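Local coordinates for thylakoid lumenal 15 kDa protein 1, chloroplastic (Arabidopsis thaliana, PDB 3N90), which is of unknown function but folds as a right-handed quadrilateral beta helix of pentapeptide repeats and belongs to the thylakoid lumen of the chloroplast, at residues V78-T84 with S98-I104; I104-D108 with V125-N130; N42-L48 with D62-L68. The protein carries 2 engineered substitutions. All coordinates share one frame; numbering follows the deposited sequence.

Contact 1 of 3, residues V78-T84 with S98-I104; sequences VTKVNLT and SFKGSNI
Val78 lies over one face of the Phe99 ring, its CB 3.9 Å from the ring centroid, in a CH-pi contact where the two side chains run side by side. At the ring edge, near its plane, Leu83 comes in at about a right angle and sets CD1 3.3 Å from Phe99 CE1; the same methyl also meets Ile104 CG2. With CG turned anti to its own carbonyl carbon (chi1 -83°), Phe99 carries its ring in among these aliphatic groups, where Met93 and Leu122 touch it too. If a serine stood in place of Phe99, the face against Val78 and the edge against Leu83 would be lost, and both aliphatic side chains would probably be left bordering a gap. Beside this apolar cluster the buried Ser102 hydroxyl works twice: OG donates to Val78 O at a very short 2.5 Å and accepts from Val81 N at 3.0 Å through a fairly straight bond (163°). Backbone bonds from Asn103 N to Val81 O and from Leu83 N to Asn103 O continue the pairing.

The outer side is looser. Lys80 NZ reaches Gly101 O only through a water, and Lys100 extends off from the other segment. The amides of Asn82 and Asn103 lie alongside each other, planes 8° apart, without bonding: Asn82 OD1 takes both the hydroxyl and the N-H of Thr84, an Asx turn, while Asn103 OD1 pairs with Thr105. Successive coils are thus joined by backbone bonds and the two-way hydroxyl of Ser102, whereas the Asn82 and Asn103 amides bond within their own coils.

Contact 2 of 3, residues I104-D108 with V125-N130; sequences ITGAD and VADGVN
Ile104 reaches across to Val125 and Ala126 with its long branch. CG1 stands between the backbone N and the carbonyl carbon (chi1 60°) and the chain runs on extended, which carries CD1 to 3.8 Å from Ala126 CB and 3.9 Å from Val125 CG2, the valine crossing it at about a right angle. On the polar side of the same pair, a water accepts from Ile104 N and donates to Val125 O.

Thr105 and Asp127 meet on the more exposed side. Asp127 OD1 approaches both branches of the threonine, lying 3.1 Å from Thr105 OG1 and 3.3 Å from Thr105 CG2. The stronger partner of Thr105 OG1 is Asn103 OD1.

Between these side chains the backbones close up at the type II turn from Ile104 to Ala107. Gly106 N donates to Asp127 O at 2.9 Å in a nearly straight bond (165°). Both glycines suit the fit: a CB on Gly106 would clash with Val129 O, and one on Gly128 with Gly106 N and Thr105 CG2.

Asn130 seals the far end. Its CG is anti to the backbone N (chi1 -174°), which places the amide beside the turn, where ND2 donates to Gly106 O at 2.8 Å, while Asp108 CB packs 3.9 Å from Asn130 ND2. The other end of that amide, OD1, accepts from Thr133 N, and Asp108 OD2 takes Thr133 OG1 and Asn135 ND2. The contact thus joins a coil of the beta helix to the chain between helix 116-125 and helix 137-140: Leu122 packs on Ile104, Thr137 touches Ala126, and Arg138 binds Ala126 O.

Contact 3 of 3, residues N42-L48 with D62-L68; sequences NFKGAKL and DLSEADL
Leu48 and Leu63 meet on the inner side of the two coils, crossing at about a right angle with Leu48 CD1 3.7 Å from Leu63 CD2. Leu48 CD1 also touches CD2 of Leu68, which runs alongside it. The same methyl of Leu63, CD2, also lies 3.3 Å from Phe43 CB, these two side chains running side by side.

Backbone bonds set this register. Phe43 N donates to Asp62 O, Gly45 N to Ser64 O at 2.9 Å, Asp67 N to Ala46 O, and Leu48 N to Asp67 O at 2.7 Å, with matching type II turns, Phe43 to Ala46 and Leu63 to Ala66, lying one over the other.

Outside the backbone, the Asn42 amide and the Asp62 carboxylate lie side by side with planes 3° apart, each shaping its own Asx turn. Asp62 OD1 is gripped twice, by Ser64 OG from the syn side at 2.7 Å and by Ser64 N from the anti side, while Asn42 OD1 accepts from Lys44 N. Lys44, CG anti to the backbone N (chi1 178°) and extended beyond, lays its methylenes over Ser64 OG, yet NZ stays 5.0 Å from Asp62 OD2. Lys47 NZ, by contrast, is bridged by one water to Asp67 OD2 and by another to Glu65 O.

Farther out, Phe33 meets the Phe43 ring edge-to-face and Phe23 meets it with nearly parallel planes; a salt bridge to Arg69 holds the Asp67 carboxylate. Lys44 may temper the charge of Asp62 through space, and Lys47 that of Asp67 through a water, whereas the direct bonds between these coils come from the backbone and their inner packing is apolar.

Overall arrangement
The three contacts follow one another along the chain and the beta helix, contact 3 nearest the N-terminal end and contact 2 at the C-terminal one. Contacts 3 and 1 have centres about 13 Å apart and are linked by backbone: Asn82 O lies 2.8 Å from Leu63 N and Thr84 O 2.8 Å from Glu65 N, both probable hydrogen bonds. Contact 1 passes into contact 2 through the shared Ile104, their centres about 11 Å apart. Contacts 2 and 3 do not touch, with nearest atoms about 6 Å apart. Contacts 3 and 1 join coil to coil, whereas contact 2 joins a coil to the C-terminal region, which carries the Cys123-Cys143 disulfide. With the function unknown, none can be tied to an active site.

Contact 1 of 3, residues V78-T84 with S98-I104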
ATOM      1  N   VAL A  78      -4.409   3.476  -6.333  1.00 14.21           N
ATOM      2  CA  VAL A  78      -3.036   3.478  -5.860  1.00 14.88           C
ATOM      3  C   VAL A  78      -2.137   4.044  -6.954  1.00 16.00           C
ATOM      4  O   VAL A  78      -1.071   3.500  -7.256  1.00 16.60           O
ATOM      5  CB  VAL A  78      -2.628   2.044  -5.378  1.00 15.82           C
ATOM      6  CG1 VAL A  78      -1.411   2.127  -4.442  1.00 15.95           C
ATOM      7  CG2 VAL A  78      -3.780   1.435  -4.592  1.00 14.66           C
ATOM      8  N   THR A  79      -2.587   5.131  -7.572  1.00 15.71           N
ATOM      9  CA  THR A  79      -1.825   5.733  -8.667  1.00 17.01           C
ATOM     10  C   THR A  79      -0.749   6.654  -8.116  1.00 17.05           C
ATOM     11  O   THR A  79      -0.982   7.400  -7.170  1.00 15.91           O
ATOM     12  CB  THR A  79      -2.741   6.521  -9.673  1.00 18.25           C
ATOM     13  OG1 THR A  79      -3.328   7.615  -8.996  1.00 21.59           O
ATOM     14  CG2 THR A  79      -3.851   5.665 -10.226  1.00 18.34           C
ATOM     15  N   LYS A  80       0.445   6.610  -8.710  1.00 17.55           N
ATOM     16  CA  LYS A  80       1.533   7.533  -8.326  1.00 19.08           C
ATOM     17  C   LYS A  80       1.928   7.475  -6.837  1.00 17.56           C
ATOM     18  O   LYS A  80       2.353   8.467  -6.239  1.00 18.68           O
ATOM     19  CB  LYS A  80       1.201   8.963  -8.762  1.00 18.91           C
ATOM     20  CG  LYS A  80       1.107   9.158 -10.266  1.00 21.96           C
ATOM     21  CD  LYS A  80       0.844  10.646 -10.613  1.00 22.08           C
ATOM     22  CE  LYS A  80       0.400  10.802 -12.066  1.00 27.88           C
ATOM     23  NZ  LYS A  80       1.584  10.716 -12.992  1.00 31.24           N
ATOM     24  N   VAL A  81       1.821   6.281  -6.279  1.00 16.43           N
ATOM     25  CA  VAL A  81       2.101   6.040  -4.878  1.00 16.34           C
ATOM     26  C   VAL A  81       3.519   5.523  -4.794  1.00 16.67           C
ATOM     27  O   VAL A  81       3.937   4.742  -5.638  1.00 17.35           O
ATOM     28  CB  VAL A  81       1.146   4.955  -4.315  1.00 15.14           C
ATOM     29  CG1 VAL A  81       1.595   4.464  -2.933  1.00 14.31           C
ATOM     30  CG2 VAL A  81      -0.314   5.474  -4.259  1.00 15.90           C
ATOM     31  N   ASN A  82       4.247   5.949  -3.767  1.00 16.31           N
ATOM     32  CA  ASN A  82       5.567   5.420  -3.535  1.00 16.84           C
ATOM     33  C   ASN A  82       5.465   4.169  -2.676  1.00 16.19           C
ATOM     34  O   ASN A  82       5.029   4.226  -1.513  1.00 16.74           O
ATOM     35  CB  ASN A  82       6.448   6.481  -2.894  1.00 17.52           C
ATOM     36  CG  ASN A  82       7.913   6.090  -2.882  1.00 18.73           C
ATOM     37  OD1 ASN A  82       8.270   4.948  -3.169  1.00 18.52           O
ATOM     38  ND2 ASN A  82       8.770   7.050  -2.544  1.00 22.22           N
ATOM     39  N   LEU A  83       5.793   3.026  -3.279  1.00 15.54           N
ATOM     40  CA  LEU A  83       5.807   1.766  -2.557  1.00 15.25           C
ATOM     41  C   LEU A  83       7.222   1.145  -2.410  1.00 15.99           C
ATOM     42  O   LEU A  83       7.352  -0.052  -2.148  1.00 15.74           O
ATOM     43  CB  LEU A  83       4.842   0.741  -3.163  1.00 15.94           C
ATOM     44  CG  LEU A  83       3.314   0.935  -2.959  1.00 15.73           C
ATOM     45  CD1 LEU A  83       2.601   0.007  -3.956  1.00 17.91           C
ATOM     46  CD2 LEU A  83       2.888   0.643  -1.567  1.00 17.36           C
ATOM     47  N   THR A  84       8.237   1.986  -2.542  1.00 17.70           N
ATOM     48  CA  THR A  84       9.630   1.547  -2.406  1.00 18.90           C
ATOM     49  C   THR A  84       9.807   0.851  -1.061  1.00 18.92           C
ATOM     50  O   THR A  84       9.468   1.424   0.000  1.00 17.88           O
ATOM     51  CB  THR A  84      10.607   2.730  -2.480  1.00 18.69           C
ATOM     52  OG1 THR A  84      10.495   3.391  -3.739  1.00 21.21           O
ATOM     53  CG2 THR A  84      12.064   2.242  -2.286  1.00 20.93           C
ATOM     54  N   SER A  98      -6.029   0.545  -9.439  1.00 23.69           N
ATOM     55  CA  SER A  98      -5.003   1.034 -10.360  1.00 22.09           C
ATOM     56  C   SER A  98      -3.705   1.289  -9.623  1.00 20.88           C
ATOM     57  O   SER A  98      -3.714   1.962  -8.614  1.00 18.74           O
ATOM     58  CB  SER A  98      -5.444   2.308 -11.071  1.00 23.21           C
ATOM     59  OG  SER A  98      -4.379   2.734 -11.906  1.00 25.63           O
ATOM     60  N   PHE A  99      -2.597   0.734 -10.122  1.00 20.24           N
ATOM     61  CA  PHE A  99      -1.244   1.087  -9.616  1.00 20.89           C
ATOM     62  C   PHE A  99      -0.465   1.953 -10.625  1.00 20.66           C
ATOM     63  O   PHE A  99       0.741   2.151 -10.474  1.00 20.72           O
ATOM     64  CB  PHE A  99      -0.418  -0.171  -9.248  1.00 20.84           C
ATOM     65  CG  PHE A  99      -0.690  -0.730  -7.865  1.00 22.30           C
ATOM     66  CD1 PHE A  99       0.344  -0.837  -6.935  1.00 23.01           C
ATOM     67  CD2 PHE A  99      -1.950  -1.180  -7.500  1.00 24.34           C
ATOM     68  CE1 PHE A  99       0.127  -1.357  -5.649  1.00 23.80           C
ATOM     69  CE2 PHE A  99      -2.185  -1.697  -6.199  1.00 27.32           C
ATOM     70  CZ  PHE A  99      -1.142  -1.787  -5.270  1.00 24.23           C
ATOM     71  N   LYS A 100      -1.150   2.477 -11.649  1.00 20.84           N
ATOM     72  CA  LYS A 100      -0.477   3.266 -12.702  1.00 20.67           C
ATOM     73  C   LYS A 100       0.422   4.370 -12.146  1.00 19.38           C
ATOM     74  O   LYS A 100      -0.022   5.215 -11.343  1.00 18.96           O
ATOM     75  CB  LYS A 100      -1.508   3.849 -13.677  1.00 21.42           C
ATOM     76  CG  LYS A 100      -0.932   4.864 -14.672  1.00 25.80           C
ATOM     77  CD  LYS A 100      -1.834   5.039 -15.875  1.00 31.32           C
ATOM     78  CE  LYS A 100      -1.240   6.013 -16.881  1.00 32.05           C
ATOM     79  NZ  LYS A 100      -2.166   6.216 -18.027  1.00 33.62           N
ATOM     80  N   GLY A 101       1.692   4.369 -12.560  1.00 18.25           N
ATOM     81  CA  GLY A 101       2.593   5.434 -12.152  1.00 17.78           C
ATOM     82  C   GLY A 101       3.278   5.177 -10.815  1.00 17.35           C
ATOM     83  O   GLY A 101       4.158   5.948 -10.420  1.00 16.63           O
ATOM     84  N   SER A 102       2.902   4.097 -10.121  1.00 17.30           N
ATOM     85  CA  SER A 102       3.461   3.840  -8.793  1.00 17.91           C
ATOM     86  C   SER A 102       4.896   3.318  -8.852  1.00 18.19           C
ATOM     87  O   SER A 102       5.299   2.665  -9.822  1.00 18.89           O
ATOM     88  CB  SER A 102       2.553   2.931  -7.988  1.00 18.45           C
ATOM     89  OG  SER A 102       1.381   3.704  -7.668  1.00 20.65           O
ATOM     90  N   ASN A 103       5.675   3.676  -7.844  1.00 18.08           N
ATOM     91  CA  ASN A 103       7.048   3.190  -7.747  1.00 18.93           C
ATOM     92  C   ASN A 103       7.058   1.980  -6.847  1.00 18.83           C
ATOM     93  O   ASN A 103       6.782   2.098  -5.655  1.00 19.04           O
ATOM     94  CB  ASN A 103       7.959   4.317  -7.203  1.00 19.24           C
ATOM     95  CG  ASN A 103       9.415   3.859  -6.989  1.00 19.87           C
ATOM     96  OD1 ASN A 103       9.764   2.701  -7.230  1.00 20.87           O
ATOM     97  ND2 ASN A 103      10.256   4.777  -6.524  1.00 24.97           N
ATOM     98  N   ILE A 104       7.371   0.809  -7.400  1.00 18.39           N
ATOM     99  CA  ILE A 104       7.354  -0.438  -6.632  1.00 19.00           C
ATOM    100  C   ILE A 104       8.733  -1.082  -6.475  1.00 19.89           C
ATOM    101  O   ILE A 104       8.820  -2.300  -6.286  1.00 20.46           O
ATOM    102  CB  ILE A 104       6.368  -1.466  -7.189  1.00 18.29           C
ATOM    103  CG1 ILE A 104       6.710  -1.840  -8.651  1.00 17.37           C
ATOM    104  CG2 ILE A 104       4.925  -0.914  -7.053  1.00 17.76           C
ATOM    105  CD1 ILE A 104       5.975  -3.061  -9.150  1.00 14.68           C
TER
HETATM  106  O   HOH W   1       3.935   8.549 -12.436  1.00 40.91           O

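Contact 2 of 3, residues I104-D108 with V125-N130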
ATOM      1  N   ILE A 104       7.371   0.809  -7.400  1.00 18.39           N
ATOM      2  CA  ILE A 104       7.354  -0.438  -6.632  1.00 19.00           C
ATOM      3  C   ILE A 104       8.733  -1.082  -6.475  1.00 19.89           C
ATOM      4  O   ILE A 104       8.820  -2.300  -6.286  1.00 20.46           O
ATOM      5  CB  ILE A 104       6.368  -1.466  -7.189  1.00 18.29           C
ATOM      6  CG1 ILE A 104       6.710  -1.840  -8.651  1.00 17.37           C
ATOM      7  CG2 ILE A 104       4.925  -0.914  -7.053  1.00 17.76           C
ATOM      8  CD1 ILE A 104       5.975  -3.061  -9.150  1.00 14.68           C
ATOM      9  N   THR A 105       9.761  -0.249  -6.551  1.00 21.24           N
ATOM     10  CA  THR A 105      11.151  -0.698  -6.423  1.00 23.25           C
ATOM     11  C   THR A 105      11.308  -1.298  -5.045  1.00 22.92           C
ATOM     12  O   THR A 105      11.170  -0.586  -4.044  1.00 24.31           O
ATOM     13  CB  THR A 105      12.148   0.471  -6.537  1.00 23.15           C
ATOM     14  OG1 THR A 105      12.000   1.122  -7.796  1.00 25.49           O
ATOM     15  CG2 THR A 105      13.618  -0.042  -6.414  1.00 25.14           C
ATOM     16  N   GLY A 106      11.590  -2.597  -4.992  1.00 23.14           N
ATOM     17  CA  GLY A 106      11.820  -3.304  -3.732  1.00 21.66           C
ATOM     18  C   GLY A 106      10.549  -3.612  -2.958  1.00 21.16           C
ATOM     19  O   GLY A 106      10.599  -4.083  -1.831  1.00 20.91           O
ATOM     20  N   ALA A 107       9.382  -3.398  -3.567  1.00 20.22           N
ATOM     21  CA  ALA A 107       8.135  -3.841  -2.932  1.00 19.72           C
ATOM     22  C   ALA A 107       8.012  -5.374  -2.859  1.00 19.79           C
ATOM     23  O   ALA A 107       8.439  -6.096  -3.767  1.00 21.11           O
ATOM     24  CB  ALA A 107       6.923  -3.241  -3.669  1.00 19.15           C
ATOM     25  N   ASP A 108       7.405  -5.889  -1.814  1.00 19.32           N
ATOM     26  CA  ASP A 108       7.237  -7.330  -1.719  1.00 19.35           C
ATOM     27  C   ASP A 108       5.780  -7.779  -1.895  1.00 18.69           C
ATOM     28  O   ASP A 108       4.935  -7.576  -1.027  1.00 17.05           O
ATOM     29  CB  ASP A 108       7.878  -7.843  -0.403  1.00 19.77           C
ATOM     30  CG  ASP A 108       8.010  -9.346  -0.350  1.00 22.58           C
ATOM     31  OD1 ASP A 108       7.135 -10.055  -0.886  1.00 20.35           O
ATOM     32  OD2 ASP A 108       8.986  -9.819   0.287  1.00 25.82           O
ATOM     33  N   VAL A 125       6.966  -2.540 -14.455  1.00 19.81           N
ATOM     34  CA  VAL A 125       7.604  -1.487 -13.674  1.00 22.05           C
ATOM     35  C   VAL A 125       8.372  -2.048 -12.473  1.00 22.12           C
ATOM     36  O   VAL A 125       8.906  -1.253 -11.697  1.00 24.29           O
ATOM     37  CB  VAL A 125       6.587  -0.389 -13.201  1.00 22.69           C
ATOM     38  CG1 VAL A 125       6.076   0.467 -14.384  1.00 24.13           C
ATOM     39  CG2 VAL A 125       5.446  -1.016 -12.425  1.00 21.97           C
ATOM     40  N   ALA A 126       8.427  -3.389 -12.340  1.00 21.49           N
ATOM     41  CA  ALA A 126       9.000  -4.084 -11.175  1.00 22.22           C
ATOM     42  C   ALA A 126      10.505  -4.289 -11.213  1.00 24.10           C
ATOM     43  O   ALA A 126      11.062  -4.801 -12.198  1.00 24.64           O
ATOM     44  CB  ALA A 126       8.304  -5.441 -10.943  1.00 21.94           C
ATOM     45  N   ASP A 127      11.150  -3.909 -10.115  1.00 25.77           N
ATOM     46  CA  ASP A 127      12.575  -4.161  -9.925  1.00 27.84           C
ATOM     47  C   ASP A 127      12.977  -4.104  -8.442  1.00 27.57           C
ATOM     48  O   ASP A 127      12.158  -3.808  -7.576  1.00 26.63           O
ATOM     49  CB  ASP A 127      13.428  -3.249 -10.837  1.00 28.35           C
ATOM     50  CG  ASP A 127      13.466  -1.794 -10.401  1.00 32.70           C
ATOM     51  OD1 ASP A 127      12.858  -1.400  -9.377  1.00 38.68           O
ATOM     52  OD2 ASP A 127      14.151  -1.022 -11.103  1.00 37.79           O
ATOM     53  N   GLY A 128      14.220  -4.459  -8.141  1.00 28.24           N
ATOM     54  CA  GLY A 128      14.729  -4.240  -6.802  1.00 27.80           C
ATOM     55  C   GLY A 128      14.545  -5.376  -5.848  1.00 28.08           C
ATOM     56  O   GLY A 128      13.884  -6.405  -6.151  1.00 28.10           O
ATOM     57  N   VAL A 129      15.147  -5.182  -4.672  1.00 27.57           N
ATOM     58  CA  VAL A 129      15.047  -6.120  -3.581  1.00 28.33           C
ATOM     59  C   VAL A 129      14.546  -5.331  -2.384  1.00 27.33           C
ATOM     60  O   VAL A 129      14.946  -4.188  -2.164  1.00 27.32           O
ATOM     61  CB  VAL A 129      16.412  -6.780  -3.188  1.00 28.03           C
ATOM     62  CG1 VAL A 129      16.166  -8.093  -2.458  1.00 29.78           C
ATOM     63  CG2 VAL A 129      17.278  -7.028  -4.429  1.00 30.22           C
ATOM     64  N   ASN A 130      13.676  -5.970  -1.638  1.00 27.41           N
ATOM     65  CA  ASN A 130      13.061  -5.368  -0.463  1.00 27.51           C
ATOM     66  C   ASN A 130      14.086  -5.187   0.660  1.00 27.74           C
ATOM     67  O   ASN A 130      14.574  -6.195   1.194  1.00 29.19           O
ATOM     68  CB  ASN A 130      11.920  -6.263  -0.016  1.00 26.47           C
ATOM     69  CG  ASN A 130      11.115  -5.661   1.115  1.00 27.54           C
ATOM     70  OD1 ASN A 130      11.375  -5.944   2.275  1.00 25.27           O
ATOM     71  ND2 ASN A 130      10.134  -4.833   0.783  1.00 25.69           N
TER
HETATM   72  O   HOH W   2       8.502   1.025 -10.025  1.00 26.63           O

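Contact 3 of 3, residues N42-L48 with D62-L68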
ATOM      1  N   ASN A  42       1.010  10.778   4.021  1.00 14.75           N
ATOM      2  CA  ASN A  42       2.314  10.235   4.368  1.00 14.42           C
ATOM      3  C   ASN A  42       2.196   9.038   5.307  1.00 13.98           C
ATOM      4  O   ASN A  42       1.850   9.186   6.486  1.00 13.68           O
ATOM      5  CB  ASN A  42       3.152  11.327   5.047  1.00 15.90           C
ATOM      6  CG  ASN A  42       4.625  10.943   5.196  1.00 17.15           C
ATOM      7  OD1 ASN A  42       5.035   9.834   4.874  1.00 15.41           O
ATOM      8  ND2 ASN A  42       5.418  11.888   5.710  1.00 19.27           N
ATOM      9  N   PHE A  43       2.427   7.838   4.769  1.00 13.01           N
ATOM     10  CA  PHE A  43       2.494   6.615   5.591  1.00 13.09           C
ATOM     11  C   PHE A  43       3.904   6.029   5.627  1.00 13.32           C
ATOM     12  O   PHE A  43       4.057   4.841   5.836  1.00 12.88           O
ATOM     13  CB  PHE A  43       1.550   5.511   5.068  1.00 12.85           C
ATOM     14  CG  PHE A  43       0.061   5.839   5.199  1.00 10.77           C
ATOM     15  CD1 PHE A  43      -0.605   5.627   6.407  1.00 10.31           C
ATOM     16  CD2 PHE A  43      -0.647   6.368   4.128  1.00 12.38           C
ATOM     17  CE1 PHE A  43      -1.962   5.891   6.561  1.00  9.79           C
ATOM     18  CE2 PHE A  43      -2.035   6.670   4.270  1.00 13.17           C
ATOM     19  CZ  PHE A  43      -2.677   6.427   5.504  1.00 12.64           C
ATOM     20  N   LYS A  44       4.926   6.846   5.398  1.00 13.84           N
ATOM     21  CA  LYS A  44       6.284   6.280   5.297  1.00 14.77           C
ATOM     22  C   LYS A  44       6.646   5.531   6.572  1.00 14.86           C
ATOM     23  O   LYS A  44       6.502   6.078   7.663  1.00 15.77           O
ATOM     24  CB  LYS A  44       7.313   7.379   5.006  1.00 15.86           C
ATOM     25  CG  LYS A  44       8.754   6.853   4.935  1.00 17.57           C
ATOM     26  CD  LYS A  44       9.673   7.900   4.316  1.00 21.29           C
ATOM     27  CE  LYS A  44      11.022   7.276   3.995  1.00 26.07           C
ATOM     28  NZ  LYS A  44      11.882   8.217   3.249  1.00 29.40           N
ATOM     29  N   GLY A  45       7.050   4.269   6.441  1.00 15.17           N
ATOM     30  CA  GLY A  45       7.405   3.422   7.596  1.00 14.83           C
ATOM     31  C   GLY A  45       6.304   3.136   8.588  1.00 15.56           C
ATOM     32  O   GLY A  45       6.576   2.696   9.722  1.00 16.23           O
ATOM     33  N   ALA A  46       5.047   3.400   8.201  1.00 15.00           N
ATOM     34  CA  ALA A  46       3.933   3.080   9.065  1.00 14.73           C
ATOM     35  C   ALA A  46       3.756   1.558   9.201  1.00 15.27           C
ATOM     36  O   ALA A  46       4.165   0.783   8.323  1.00 15.07           O
ATOM     37  CB  ALA A  46       2.655   3.714   8.571  1.00 14.60           C
ATOM     38  N   LYS A  47       3.166   1.139  10.309  1.00 15.92           N
ATOM     39  CA  LYS A  47       2.872  -0.264  10.515  1.00 15.77           C
ATOM     40  C   LYS A  47       1.381  -0.455  10.263  1.00 15.48           C
ATOM     41  O   LYS A  47       0.509  -0.015  11.040  1.00 16.42           O
ATOM     42  CB  LYS A  47       3.311  -0.771  11.903  1.00 18.25           C
ATOM     43  CG  LYS A  47       4.749  -0.478  12.288  1.00 20.91           C
ATOM     44  CD  LYS A  47       5.777  -0.950  11.250  1.00 27.42           C
ATOM     45  CE  LYS A  47       7.227  -0.764  11.746  1.00 27.33           C
ATOM     46  NZ  LYS A  47       8.156  -1.702  11.032  1.00 31.67           N
ATOM     47  N   LEU A  48       1.090  -1.075   9.118  1.00 14.00           N
ATOM     48  CA  LEU A  48      -0.280  -1.168   8.626  1.00 12.14           C
ATOM     49  C   LEU A  48      -0.705  -2.630   8.378  1.00 12.73           C
ATOM     50  O   LEU A  48      -1.511  -2.924   7.474  1.00 11.73           O
ATOM     51  CB  LEU A  48      -0.406  -0.369   7.320  1.00 11.81           C
ATOM     52  CG  LEU A  48      -0.447   1.168   7.481  1.00 10.38           C
ATOM     53  CD1 LEU A  48       0.137   1.901   6.297  1.00 15.16           C
ATOM     54  CD2 LEU A  48      -1.906   1.545   7.713  1.00  9.69           C
ATOM     55  N   ASP A  62       2.723   8.442   0.100  1.00 14.41           N
ATOM     56  CA  ASP A  62       3.995   7.771   0.412  1.00 15.44           C
ATOM     57  C   ASP A  62       3.779   6.550   1.314  1.00 15.34           C
ATOM     58  O   ASP A  62       3.504   6.679   2.508  1.00 15.41           O
ATOM     59  CB  ASP A  62       4.969   8.762   1.047  1.00 15.69           C
ATOM     60  CG  ASP A  62       6.413   8.234   1.081  1.00 18.17           C
ATOM     61  OD1 ASP A  62       6.628   7.047   0.738  1.00 17.74           O
ATOM     62  OD2 ASP A  62       7.314   9.014   1.487  1.00 21.65           O
ATOM     63  N   LEU A  63       3.837   5.360   0.731  1.00 14.55           N
ATOM     64  CA  LEU A  63       3.809   4.140   1.535  1.00 14.11           C
ATOM     65  C   LEU A  63       5.211   3.445   1.607  1.00 14.09           C
ATOM     66  O   LEU A  63       5.326   2.242   1.905  1.00 15.41           O
ATOM     67  CB  LEU A  63       2.727   3.209   1.010  1.00 14.94           C
ATOM     68  CG  LEU A  63       1.273   3.466   1.459  1.00 13.79           C
ATOM     69  CD1 LEU A  63       0.454   2.535   0.598  1.00 16.95           C
ATOM     70  CD2 LEU A  63       1.040   3.056   2.895  1.00 18.93           C
ATOM     71  N   SER A  64       6.254   4.201   1.293  1.00 14.82           N
ATOM     72  CA  SER A  64       7.615   3.629   1.267  1.00 16.07           C
ATOM     73  C   SER A  64       7.976   3.055   2.637  1.00 16.21           C
ATOM     74  O   SER A  64       7.589   3.618   3.663  1.00 17.07           O
ATOM     75  CB  SER A  64       8.659   4.630   0.750  1.00 16.46           C
ATOM     76  OG  SER A  64       8.818   5.733   1.607  1.00 20.29           O
ATOM     77  N   GLU A  65       8.613   1.888   2.633  1.00 16.60           N
ATOM     78  CA  GLU A  65       9.036   1.175   3.849  1.00 18.31           C
ATOM     79  C   GLU A  65       7.902   0.821   4.832  1.00 17.97           C
ATOM     80  O   GLU A  65       8.141   0.466   6.000  1.00 18.22           O
ATOM     81  CB  GLU A  65      10.200   1.940   4.532  1.00 18.88           C
ATOM     82  CG  GLU A  65      11.618   1.625   3.932  1.00 25.43           C
ATOM     83  CD  GLU A  65      12.298   0.332   4.481  1.00 31.44           C
ATOM     84  OE1 GLU A  65      11.718  -0.786   4.421  1.00 37.02           O
ATOM     85  OE2 GLU A  65      13.459   0.423   4.950  1.00 37.41           O
ATOM     86  N   ALA A  66       6.661   0.913   4.361  1.00 16.71           N
ATOM     87  CA  ALA A  66       5.524   0.520   5.172  1.00 15.89           C
ATOM     88  C   ALA A  66       5.399  -0.995   5.320  1.00 15.69           C
ATOM     89  O   ALA A  66       5.725  -1.751   4.397  1.00 16.12           O
ATOM     90  CB  ALA A  66       4.239   1.100   4.591  1.00 16.58           C
ATOM     91  N   ASP A  67       4.909  -1.431   6.481  1.00 14.99           N
ATOM     92  CA  ASP A  67       4.482  -2.805   6.703  1.00 14.69           C
ATOM     93  C   ASP A  67       3.022  -2.910   6.298  1.00 13.63           C
ATOM     94  O   ASP A  67       2.147  -2.421   6.995  1.00 13.62           O
ATOM     95  CB  ASP A  67       4.694  -3.176   8.176  1.00 15.06           C
ATOM     96  CG  ASP A  67       4.265  -4.598   8.511  1.00 18.88           C
ATOM     97  OD1 ASP A  67       3.789  -5.344   7.612  1.00 17.12           O
ATOM     98  OD2 ASP A  67       4.386  -4.968   9.712  1.00 19.29           O
ATOM     99  N   LEU A  68       2.763  -3.489   5.114  1.00 13.13           N
ATOM    100  CA  LEU A  68       1.408  -3.632   4.561  1.00 13.10           C
ATOM    101  C   LEU A  68       0.969  -5.102   4.510  1.00 13.21           C
ATOM    102  O   LEU A  68       0.085  -5.464   3.752  1.00 12.87           O
ATOM    103  CB  LEU A  68       1.353  -3.019   3.148  1.00 11.37           C
ATOM    104  CG  LEU A  68       1.759  -1.534   3.062  1.00 14.22           C
ATOM    105  CD1 LEU A  68       2.000  -1.127   1.582  1.00 14.41           C
ATOM    106  CD2 LEU A  68       0.698  -0.677   3.751  1.00 15.94           C
TER
HETATM  107  O   HOH W   3       7.173  10.964   3.017  1.00 37.98           O
HETATM  108  O   HOH W   4       6.525  -4.202  11.300  1.00 32.79           O
HETATM  109  O   HOH W   5       8.219  -0.852   8.500  1.00 46.87           O